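Local structure of TrwC (Escherichia coli, 4PCB) at residues H4-R9 and K79-L84; R124-Q129 and A179-E184. The protein probably acts as a conjugative relaxase that nicks and carries plasmid DNA, this piece being its metal-binding, DNA-binding relaxase domain. One frame throughout, in Å; residues are numbered along the deposited sequence.

Interaction 1 (H4-R9 and K79-L84); sequences HMVLTR and KERIGL. With nucleotides of chain B.
R81 meets V6 and T8 where two antiparallel strands, 4-8 and 81-84, pair in the main sheet of the relaxase domain. A classic beta bulge interrupts the pairing: I82 and G83 both face L7. L7 N donates to G83 O at 2.6 Å. The backbone angles of G83 would drive a CB into the carbonyl oxygen of I82. The extended R81 side chain reaches across to the neighbouring strand, and its guanidinium grips one oxygen side-on. NE and NH2 of R81 both donate hydrogen bonds to V6 O, at 2.6 and 2.8 Å. Both nitrogens come from one face of the carbonyl plane, and the oxygen sits in the guanidinium plane. T8 CG2 covers one face of the guanidinium and V6 CG2 the other, which should keep the group from turning. T8 CG2 also packs against K79 CB at 3.5 Å, while T8 OG1 bonds to D11. On the same side of the sheet, L84 has CG anti to its backbone N (chi1 176°). That turn brings CD1 of L84 within 3.5 Å of V6 CG1. At the loop end, R9 lays one face of its guanidinium over E80 CB. The DNA passes on the side of R81 and K79. K79 N makes a weak hydrogen bond to OP1 of DC14 of chain B. R81 NH1 makes another weak one, 3.3 Å long, to OP2 of the same phosphate.

Interaction 2 (R124-Q129 and A179-E184); sequences RAQARQ and ALKNDE. With nucleotides of chain B.
A DNA-binding surface of the relaxase domain is built here, where Q126 packs on K181 and E184 beside nucleotides of chain B. K181 N donates to Q126 O, though the modelled length is doubtfully short. The CB atoms of Q126 and K181 touch at 3.6 Å. The side chains of Q126 and E184 cross at about a right angle, with amide and carboxylate planes 48° apart. NE2 of Q126 gives weak hydrogen bonds to E184 OE2 (3.1 Å) and T139 OG1. Segment 124-129 leads into the antiparallel hairpin of 126-131 and 134-139, and 179-184 into the short helix 183-186. K181 is extended until its last torsion (chi4 -58°), which bends NZ toward D183. NZ of K181 forms a salt bridge to D183 OD2 at 2.5 Å, meeting it from above the carboxylate plane. D183 OD1 accepts from N1 of DG15 of chain B, a doubtfully short, bent bond. With an alanine in place of D183, the K181 ammonium would probably lose its mate and the guanine N1 its acceptor. R128 NH1 hydrogen-bonds to O6 of another guanine of the bound DNA. A179 N donates almost straight (173°) to OP1 of DT12 of chain B, 2.6 Å away.

Overall arrangement
Interactions 1 and 2 have centres 14 Å apart, on the same side of the chain's centre. They touch directly, V6 of interaction 1 packing on N182 of interaction 2. N168 on strand 161-171 also joins them: it hydrogen-bonds to R81 O through ND2 and to L180 N through OD1. One DNA strand, chain B, runs past both. Interaction 1 meets the phosphate of DC14 of chain B, while interaction 2 meets the phosphate of DT12 and the base of DG15 of that chain. Interaction 1 is the nearer to the metal site. The side chain of M5 is about 7 Å from that of H163, a zinc and copper ligand. Interaction 2 lies away from that site.

Interaction 1 (H4-R9 and K79-L84)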
loop_
_atom_site.group_PDB
_atom_site.type_symbol
_atom_site.label_atom_id
_atom_site.label_comp_id
_atom_site.label_asym_id
_atom_site.label_seq_id
_atom_site.Cartn_x
_atom_site.Cartn_y
_atom_site.Cartn_z
ATOM N N HIS A 4 -6.554 -1.002 -0.741
ATOM C CA HIS A 4 -6.330 -1.835 -1.915
ATOM C C HIS A 4 -6.962 -1.316 -3.194
ATOM O O HIS A 4 -7.930 -0.546 -3.166
ATOM C CB HIS A 4 -6.823 -3.263 -1.646
ATOM C CG HIS A 4 -8.299 -3.375 -1.409
ATOM N ND1 HIS A 4 -8.901 -2.948 -0.254
ATOM C CD2 HIS A 4 -9.290 -3.919 -2.178
ATOM C CE1 HIS A 4 -10.203 -3.197 -0.314
ATOM N NE2 HIS A 4 -10.455 -3.790 -1.463
ATOM N N MET A 5 -6.384 -1.718 -4.325
ATOM C CA MET A 5 -7.008 -1.437 -5.613
ATOM C C MET A 5 -6.440 -2.277 -6.728
ATOM O O MET A 5 -5.243 -2.215 -7.038
ATOM C CB MET A 5 -6.868 0.030 -5.971
ATOM C CG MET A 5 -7.842 0.467 -7.034
ATOM S SD MET A 5 -7.493 2.166 -7.462
ATOM C CE MET A 5 -5.709 2.055 -7.654
ATOM N N VAL A 6 -7.332 -3.025 -7.355
ATOM C CA VAL A 6 -6.993 -3.857 -8.485
ATOM C C VAL A 6 -6.651 -2.955 -9.679
ATOM O O VAL A 6 -7.475 -2.128 -10.080
ATOM C CB VAL A 6 -8.168 -4.783 -8.770
ATOM C CG1 VAL A 6 -8.145 -5.982 -7.840
ATOM C CG2 VAL A 6 -9.465 -4.015 -8.531
ATOM N N LEU A 7 -5.443 -3.105 -10.237
ATOM C CA LEU A 7 -4.940 -2.159 -11.242
ATOM C C LEU A 7 -5.142 -2.574 -12.697
ATOM O O LEU A 7 -4.703 -3.640 -13.089
ATOM C CB LEU A 7 -3.444 -1.903 -11.043
ATOM C CG LEU A 7 -2.919 -1.341 -9.736
ATOM C CD1 LEU A 7 -1.399 -1.327 -9.734
ATOM C CD2 LEU A 7 -3.464 0.036 -9.545
ATOM N N THR A 8 -5.725 -1.671 -13.490
ATOM C CA THR A 8 -6.034 -1.849 -14.920
ATOM C C THR A 8 -5.121 -1.076 -15.892
ATOM O O THR A 8 -4.154 -0.435 -15.478
ATOM C CB THR A 8 -7.471 -1.412 -15.227
ATOM O OG1 THR A 8 -7.793 -0.279 -14.405
ATOM C CG2 THR A 8 -8.456 -2.500 -14.941
ATOM N N ARG A 9 -5.463 -1.138 -17.183
ATOM C CA ARG A 9 -4.779 -0.401 -18.254
ATOM C C ARG A 9 -4.794 1.111 -18.085
ATOM O O ARG A 9 -3.836 1.787 -18.454
ATOM C CB ARG A 9 -5.464 -0.670 -19.602
ATOM C CG ARG A 9 -5.631 -2.107 -20.023
ATOM C CD ARG A 9 -6.675 -2.205 -21.140
ATOM N NE ARG A 9 -6.307 -3.110 -22.231
ATOM C CZ ARG A 9 -7.166 -3.932 -22.838
ATOM N NH1 ARG A 9 -8.444 -3.966 -22.469
ATOM N NH2 ARG A 9 -6.754 -4.730 -23.814
ATOM N N LYS A 79 -11.534 -4.902 -19.226
ATOM C CA LYS A 79 -10.290 -4.232 -18.834
ATOM C C LYS A 79 -9.149 -5.206 -18.497
ATOM O O LYS A 79 -9.318 -6.117 -17.677
ATOM C CB LYS A 79 -10.528 -3.304 -17.640
ATOM C CG LYS A 79 -11.410 -2.103 -17.911
ATOM C CD LYS A 79 -11.579 -1.284 -16.643
ATOM C CE LYS A 79 -12.541 -0.134 -16.853
ATOM N NZ LYS A 79 -11.998 0.916 -17.758
ATOM N N GLU A 80 -8.007 -5.031 -19.156
ATOM C CA GLU A 80 -6.776 -5.745 -18.812
ATOM C C GLU A 80 -6.238 -5.287 -17.460
ATOM O O GLU A 80 -5.692 -4.176 -17.358
ATOM C CB GLU A 80 -5.711 -5.478 -19.880
ATOM C CG GLU A 80 -4.433 -6.244 -19.735
ATOM C CD GLU A 80 -4.320 -7.328 -20.768
ATOM O OE1 GLU A 80 -5.353 -7.670 -21.377
ATOM O OE2 GLU A 80 -3.198 -7.838 -20.965
ATOM N N ARG A 81 -6.363 -6.107 -16.421
ATOM C CA ARG A 81 -5.877 -5.642 -15.128
ATOM C C ARG A 81 -4.402 -6.031 -14.963
ATOM O O ARG A 81 -4.024 -7.192 -15.112
ATOM C CB ARG A 81 -6.801 -6.126 -13.991
ATOM C CG ARG A 81 -7.282 -4.932 -13.163
ATOM C CD ARG A 81 -8.540 -5.044 -12.291
ATOM N NE ARG A 81 -8.835 -3.745 -11.639
ATOM C CZ ARG A 81 -9.998 -3.076 -11.668
ATOM N NH1 ARG A 81 -11.061 -3.535 -12.320
ATOM N NH2 ARG A 81 -10.096 -1.924 -11.019
ATOM N N ILE A 82 -3.580 -5.020 -14.694
ATOM C CA ILE A 82 -2.135 -5.161 -14.654
ATOM C C ILE A 82 -1.568 -5.581 -13.303
ATOM O O ILE A 82 -0.352 -5.787 -13.183
ATOM C CB ILE A 82 -1.440 -3.850 -15.077
ATOM C CG1 ILE A 82 -1.858 -2.716 -14.154
ATOM C CG2 ILE A 82 -1.797 -3.505 -16.503
ATOM C CD1 ILE A 82 -1.053 -1.464 -14.313
ATOM N N GLY A 83 -2.426 -5.685 -12.289
ATOM C CA GLY A 83 -1.989 -6.127 -10.975
ATOM C C GLY A 83 -2.880 -5.669 -9.839
ATOM O O GLY A 83 -4.013 -5.261 -10.063
ATOM N N LEU A 84 -2.374 -5.763 -8.613
ATOM C CA LEU A 84 -3.087 -5.305 -7.414
ATOM C C LEU A 84 -2.178 -4.404 -6.573
ATOM O O LEU A 84 -1.037 -4.755 -6.278
ATOM C CB LEU A 84 -3.561 -6.485 -6.558
ATOM C CG LEU A 84 -4.262 -6.259 -5.199
ATOM C CD1 LEU A 84 -5.743 -5.793 -5.290
ATOM C CD2 LEU A 84 -4.129 -7.478 -4.292
ATOM P P DA B 17 -16.066 -8.887 -0.258
ATOM O OP1 DA B 17 -15.710 -9.921 0.741
ATOM O OP2 DA B 17 -17.456 -8.381 -0.326
ATOM O "O5'" DA B 17 -15.089 -7.645 -0.070
ATOM C "C5'" DA B 17 -13.841 -7.786 0.633
ATOM C "C4'" DA B 17 -12.938 -6.611 0.340
ATOM O "O4'" DA B 17 -13.094 -6.217 -1.043
ATOM C "C3'" DA B 17 -13.229 -5.361 1.170
ATOM O "O3'" DA B 17 -12.017 -4.684 1.515
ATOM C "C2'" DA B 17 -14.066 -4.507 0.237
ATOM C "C1'" DA B 17 -13.503 -4.860 -1.127
ATOM N N9 DA B 17 -14.475 -4.753 -2.213
ATOM C C8 DA B 17 -15.780 -5.178 -2.217
ATOM N N7 DA B 17 -16.411 -4.941 -3.341
ATOM C C5 DA B 17 -15.456 -4.317 -4.132
ATOM C C6 DA B 17 -15.497 -3.814 -5.443
ATOM N N6 DA B 17 -16.581 -3.862 -6.221
ATOM N N1 DA B 17 -14.372 -3.250 -5.935
ATOM C C2 DA B 17 -13.286 -3.203 -5.155
ATOM N N3 DA B 17 -13.124 -3.642 -3.909
ATOM C C4 DA B 17 -14.260 -4.194 -3.450
ATOM P P DC B 14 -12.585 -6.421 -15.425
ATOM O OP1 DC B 14 -13.119 -5.302 -16.239
ATOM O OP2 DC B 14 -11.706 -6.127 -14.267
ATOM O "O5'" DC B 14 -13.812 -7.306 -14.924
ATOM C "C5'" DC B 14 -14.918 -7.587 -15.799
ATOM C "C4'" DC B 14 -15.990 -8.357 -15.065
ATOM O "O4'" DC B 14 -15.628 -9.754 -15.005
ATOM C "C3'" DC B 14 -16.235 -7.910 -13.620
ATOM O "O3'" DC B 14 -17.582 -7.455 -13.461
ATOM C "C2'" DC B 14 -15.992 -9.160 -12.787
ATOM C "C1'" DC B 14 -16.109 -10.289 -13.792
ATOM N N1 DC B 14 -15.302 -11.476 -13.471
ATOM C C2 DC B 14 -15.688 -12.714 -13.989
ATOM O O2 DC B 14 -16.698 -12.773 -14.705
ATOM N N3 DC B 14 -14.954 -13.812 -13.696
ATOM C C4 DC B 14 -13.874 -13.703 -12.919
ATOM N N4 DC B 14 -13.179 -14.812 -12.657
ATOM C C5 DC B 14 -13.457 -12.453 -12.380
ATOM C C6 DC B 14 -14.193 -11.375 -12.678
ATOM P P DG B 13 -7.544 -11.732 -15.809
ATOM O OP1 DG B 13 -6.341 -10.886 -15.628
ATOM O OP2 DG B 13 -7.825 -12.824 -14.848
ATOM O "O5'" DG B 13 -8.819 -10.784 -15.889
ATOM C "C5'" DG B 13 -8.769 -9.546 -16.618
ATOM C "C4'" DG B 13 -10.167 -9.101 -16.980
ATOM O "O4'" DG B 13 -10.966 -10.258 -17.314
ATOM C "C3'" DG B 13 -10.917 -8.391 -15.856
ATOM O "O3'" DG B 13 -11.807 -7.412 -16.398
ATOM C "C2'" DG B 13 -11.687 -9.516 -15.193
ATOM C "C1'" DG B 13 -11.994 -10.452 -16.352
ATOM N N9 DG B 13 -11.998 -11.864 -15.988
ATOM C C8 DG B 13 -11.059 -12.527 -15.235
ATOM N N7 DG B 13 -11.326 -13.795 -15.081
ATOM C C5 DG B 13 -12.514 -13.981 -15.774
ATOM C C6 DG B 13 -13.292 -15.151 -15.962
ATOM O O6 DG B 13 -13.081 -16.293 -15.541
ATOM N N1 DG B 13 -14.422 -14.893 -16.734
ATOM C C2 DG B 13 -14.759 -13.670 -17.257
ATOM N N2 DG B 13 -15.889 -13.626 -17.977
ATOM N N3 DG B 13 -14.042 -12.573 -17.089
ATOM C C4 DG B 13 -12.940 -12.799 -16.343
#

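Interaction 2 (R124-Q129 and A179-E184)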
loop_
_atom_site.group_PDB
_atom_site.type_symbol
_atom_site.label_atom_id
_atom_site.label_comp_id
_atom_site.label_asym_id
_atom_site.label_seq_id
_atom_site.Cartn_x
_atom_site.Cartn_y
_atom_site.Cartn_z
ATOM N N ARG A 124 -1.268 -16.902 0.056
ATOM C CA ARG A 124 -2.643 -16.984 -0.417
ATOM C C ARG A 124 -2.758 -16.779 -1.921
ATOM O O ARG A 124 -3.838 -16.427 -2.404
ATOM C CB ARG A 124 -3.521 -15.957 0.315
ATOM C CG ARG A 124 -3.747 -16.283 1.801
ATOM C CD ARG A 124 -4.359 -15.095 2.568
ATOM N NE ARG A 124 -4.768 -15.489 3.921
ATOM C CZ ARG A 124 -3.925 -15.576 4.947
ATOM N NH1 ARG A 124 -2.636 -15.318 4.765
ATOM N NH2 ARG A 124 -4.352 -15.938 6.144
ATOM N N ALA A 125 -1.663 -17.000 -2.659
ATOM C CA ALA A 125 -1.671 -16.887 -4.129
ATOM C C ALA A 125 -2.158 -18.136 -4.885
ATOM O O ALA A 125 -1.635 -19.230 -4.690
ATOM C CB ALA A 125 -0.283 -16.523 -4.620
ATOM N N GLN A 126 -3.094 -17.935 -5.809
ATOM C CA GLN A 126 -3.708 -18.997 -6.599
ATOM C C GLN A 126 -3.802 -18.698 -8.089
ATOM O O GLN A 126 -3.756 -17.543 -8.496
ATOM C CB GLN A 126 -5.124 -19.269 -6.116
ATOM C CG GLN A 126 -5.227 -19.963 -4.816
ATOM C CD GLN A 126 -6.627 -19.930 -4.307
ATOM O OE1 GLN A 126 -7.290 -18.906 -4.408
ATOM N NE2 GLN A 126 -7.108 -21.057 -3.797
ATOM N N ALA A 127 -3.981 -19.749 -8.891
ATOM C CA ALA A 127 -4.200 -19.602 -10.328
ATOM C C ALA A 127 -5.002 -20.790 -10.836
ATOM O O ALA A 127 -5.052 -21.825 -10.179
ATOM C CB ALA A 127 -2.868 -19.485 -11.068
ATOM N N ARG A 128 -5.578 -20.675 -12.029
ATOM C CA ARG A 128 -6.501 -21.694 -12.542
ATOM C C ARG A 128 -5.893 -22.556 -13.655
ATOM O O ARG A 128 -5.325 -22.031 -14.611
ATOM C CB ARG A 128 -7.764 -21.035 -13.105
ATOM C CG ARG A 128 -8.492 -20.028 -12.231
ATOM C CD ARG A 128 -9.477 -19.205 -13.081
ATOM N NE ARG A 128 -9.531 -17.813 -12.634
ATOM C CZ ARG A 128 -10.315 -16.862 -13.145
ATOM N NH1 ARG A 128 -11.123 -17.104 -14.172
ATOM N NH2 ARG A 128 -10.266 -15.642 -12.631
ATOM N N GLN A 129 -6.070 -23.874 -13.573
ATOM C CA GLN A 129 -5.587 -24.740 -14.642
ATOM C C GLN A 129 -6.710 -25.618 -15.200
ATOM O O GLN A 129 -7.362 -26.362 -14.465
ATOM C CB GLN A 129 -4.455 -25.642 -14.154
ATOM C CG GLN A 129 -3.631 -26.237 -15.293
ATOM C CD GLN A 129 -2.460 -27.071 -14.807
ATOM O OE1 GLN A 129 -2.584 -28.285 -14.660
ATOM N NE2 GLN A 129 -1.334 -26.431 -14.525
ATOM N N ALA A 179 -2.213 -15.955 -14.966
ATOM C CA ALA A 179 -2.707 -14.844 -14.157
ATOM C C ALA A 179 -3.082 -15.331 -12.762
ATOM O O ALA A 179 -3.593 -16.446 -12.593
ATOM C CB ALA A 179 -3.904 -14.182 -14.816
ATOM N N LEU A 180 -2.839 -14.496 -11.762
ATOM C CA LEU A 180 -3.136 -14.857 -10.385
ATOM C C LEU A 180 -4.640 -14.915 -10.198
ATOM O O LEU A 180 -5.361 -14.128 -10.810
ATOM C CB LEU A 180 -2.486 -13.869 -9.402
ATOM C CG LEU A 180 -2.805 -12.370 -9.487
ATOM C CD1 LEU A 180 -4.191 -12.031 -8.975
ATOM C CD2 LEU A 180 -1.797 -11.539 -8.690
ATOM N N LYS A 181 -5.118 -15.900 -9.442
ATOM C CA LYS A 181 -6.497 -15.901 -8.957
ATOM C C LYS A 181 -6.545 -14.965 -7.775
ATOM O O LYS A 181 -5.897 -15.172 -6.766
ATOM C CB LYS A 181 -6.976 -17.286 -8.551
ATOM C CG LYS A 181 -8.462 -17.346 -8.275
ATOM C CD LYS A 181 -8.912 -18.759 -8.066
ATOM C CE LYS A 181 -10.311 -18.779 -7.473
ATOM N NZ LYS A 181 -10.367 -18.038 -6.163
ATOM N N ASN A 182 -7.278 -13.888 -7.961
ATOM C CA ASN A 182 -7.264 -12.726 -7.100
ATOM C C ASN A 182 -8.055 -12.812 -5.789
ATOM O O ASN A 182 -7.699 -12.179 -4.789
ATOM C CB ASN A 182 -7.782 -11.581 -7.956
ATOM C CG ASN A 182 -8.009 -10.348 -7.191
ATOM O OD1 ASN A 182 -9.046 -9.712 -7.336
ATOM N ND2 ASN A 182 -7.068 -10.005 -6.330
ATOM N N ASP A 183 -9.065 -13.670 -5.789
ATOM C CA ASP A 183 -10.061 -13.759 -4.727
ATOM C C ASP A 183 -9.525 -13.773 -3.284
ATOM O O ASP A 183 -9.719 -12.816 -2.531
ATOM C CB ASP A 183 -10.881 -15.034 -4.938
ATOM C CG ASP A 183 -11.516 -15.099 -6.311
ATOM O OD1 ASP A 183 -11.468 -14.089 -7.056
ATOM O OD2 ASP A 183 -12.029 -16.188 -6.663
ATOM N N GLU A 184 -8.815 -14.844 -2.921
ATOM C CA GLU A 184 -8.460 -15.101 -1.522
ATOM C C GLU A 184 -7.497 -14.094 -0.964
ATOM O O GLU A 184 -7.084 -14.213 0.184
ATOM C CB GLU A 184 -7.864 -16.495 -1.339
ATOM C CG GLU A 184 -8.862 -17.596 -1.496
ATOM C CD GLU A 184 -8.269 -18.937 -1.193
ATOM O OE1 GLU A 184 -7.142 -18.964 -0.653
ATOM O OE2 GLU A 184 -8.914 -19.960 -1.509
ATOM P P DG B 15 -17.925 -6.303 -12.406
ATOM O OP1 DG B 15 -19.316 -5.855 -12.652
ATOM O OP2 DG B 15 -16.823 -5.312 -12.431
ATOM O "O5'" DG B 15 -17.890 -7.071 -11.011
ATOM C "C5'" DG B 15 -18.712 -8.232 -10.791
ATOM C "C4'" DG B 15 -18.442 -8.818 -9.425
ATOM O "O4'" DG B 15 -17.303 -9.708 -9.494
ATOM C "C3'" DG B 15 -18.121 -7.797 -8.332
ATOM O "O3'" DG B 15 -18.803 -8.145 -7.123
ATOM C "C2'" DG B 15 -16.619 -7.923 -8.154
ATOM C "C1'" DG B 15 -16.384 -9.388 -8.464
ATOM N N9 DG B 15 -15.044 -9.696 -8.949
ATOM C C8 DG B 15 -14.205 -8.866 -9.654
ATOM N N7 DG B 15 -13.064 -9.425 -9.952
ATOM C C5 DG B 15 -13.153 -10.699 -9.409
ATOM C C6 DG B 15 -12.218 -11.767 -9.413
ATOM O O6 DG B 15 -11.087 -11.801 -9.911
ATOM N N1 DG B 15 -12.715 -12.883 -8.747
ATOM C C2 DG B 15 -13.951 -12.964 -8.156
ATOM N N2 DG B 15 -14.248 -14.129 -7.563
ATOM N N3 DG B 15 -14.832 -11.978 -8.147
ATOM C C4 DG B 15 -14.370 -10.883 -8.788
ATOM P P DT B 12 -4.875 -17.167 -17.305
ATOM O OP1 DT B 12 -3.558 -16.508 -17.144
ATOM O OP2 DT B 12 -5.321 -18.172 -16.310
ATOM O "O5'" DT B 12 -5.982 -16.029 -17.427
ATOM C "C5'" DT B 12 -5.815 -14.939 -18.350
ATOM C "C4'" DT B 12 -7.149 -14.304 -18.672
ATOM O "O4'" DT B 12 -8.052 -15.291 -19.206
ATOM C "C3'" DT B 12 -7.888 -13.718 -17.476
ATOM O "O3'" DT B 12 -7.480 -12.365 -17.269
ATOM C "C2'" DT B 12 -9.342 -13.772 -17.911
ATOM C "C1'" DT B 12 -9.390 -14.862 -18.982
ATOM N N1 DT B 12 -10.190 -16.043 -18.613
ATOM C C2 DT B 12 -11.524 -16.050 -18.951
ATOM O O2 DT B 12 -12.067 -15.132 -19.540
ATOM N N3 DT B 12 -12.201 -17.184 -18.575
ATOM C C4 DT B 12 -11.690 -18.280 -17.909
ATOM O O4 DT B 12 -12.422 -19.227 -17.637
ATOM C C5 DT B 12 -10.285 -18.202 -17.582
ATOM C C7 DT B 12 -9.642 -19.344 -16.860
ATOM C C6 DT B 12 -9.615 -17.102 -17.947
ATOM P P DT B 16 -18.790 -7.146 -5.875
ATOM O OP1 DT B 16 -20.137 -7.167 -5.259
ATOM O OP2 DT B 16 -18.209 -5.858 -6.321
ATOM O "O5'" DT B 16 -17.778 -7.848 -4.864
ATOM C "C5'" DT B 16 -17.785 -9.277 -4.697
ATOM C "C4'" DT B 16 -16.565 -9.728 -3.926
ATOM O "O4'" DT B 16 -15.466 -9.963 -4.841
ATOM C "C3'" DT B 16 -16.046 -8.735 -2.882
ATOM O "O3'" DT B 16 -15.670 -9.445 -1.700
ATOM C "C2'" DT B 16 -14.791 -8.170 -3.522
ATOM C "C1'" DT B 16 -14.298 -9.366 -4.311
ATOM N N1 DT B 16 -13.391 -9.061 -5.434
ATOM C C2 DT B 16 -12.733 -10.111 -6.031
ATOM O O2 DT B 16 -12.876 -11.271 -5.684
ATOM N N3 DT B 16 -11.897 -9.750 -7.059
ATOM C C4 DT B 16 -11.661 -8.475 -7.535
ATOM O O4 DT B 16 -10.882 -8.305 -8.469
ATOM C C5 DT B 16 -12.381 -7.421 -6.858
ATOM C C7 DT B 16 -12.188 -6.006 -7.303
ATOM C C6 DT B 16 -13.198 -7.763 -5.853
#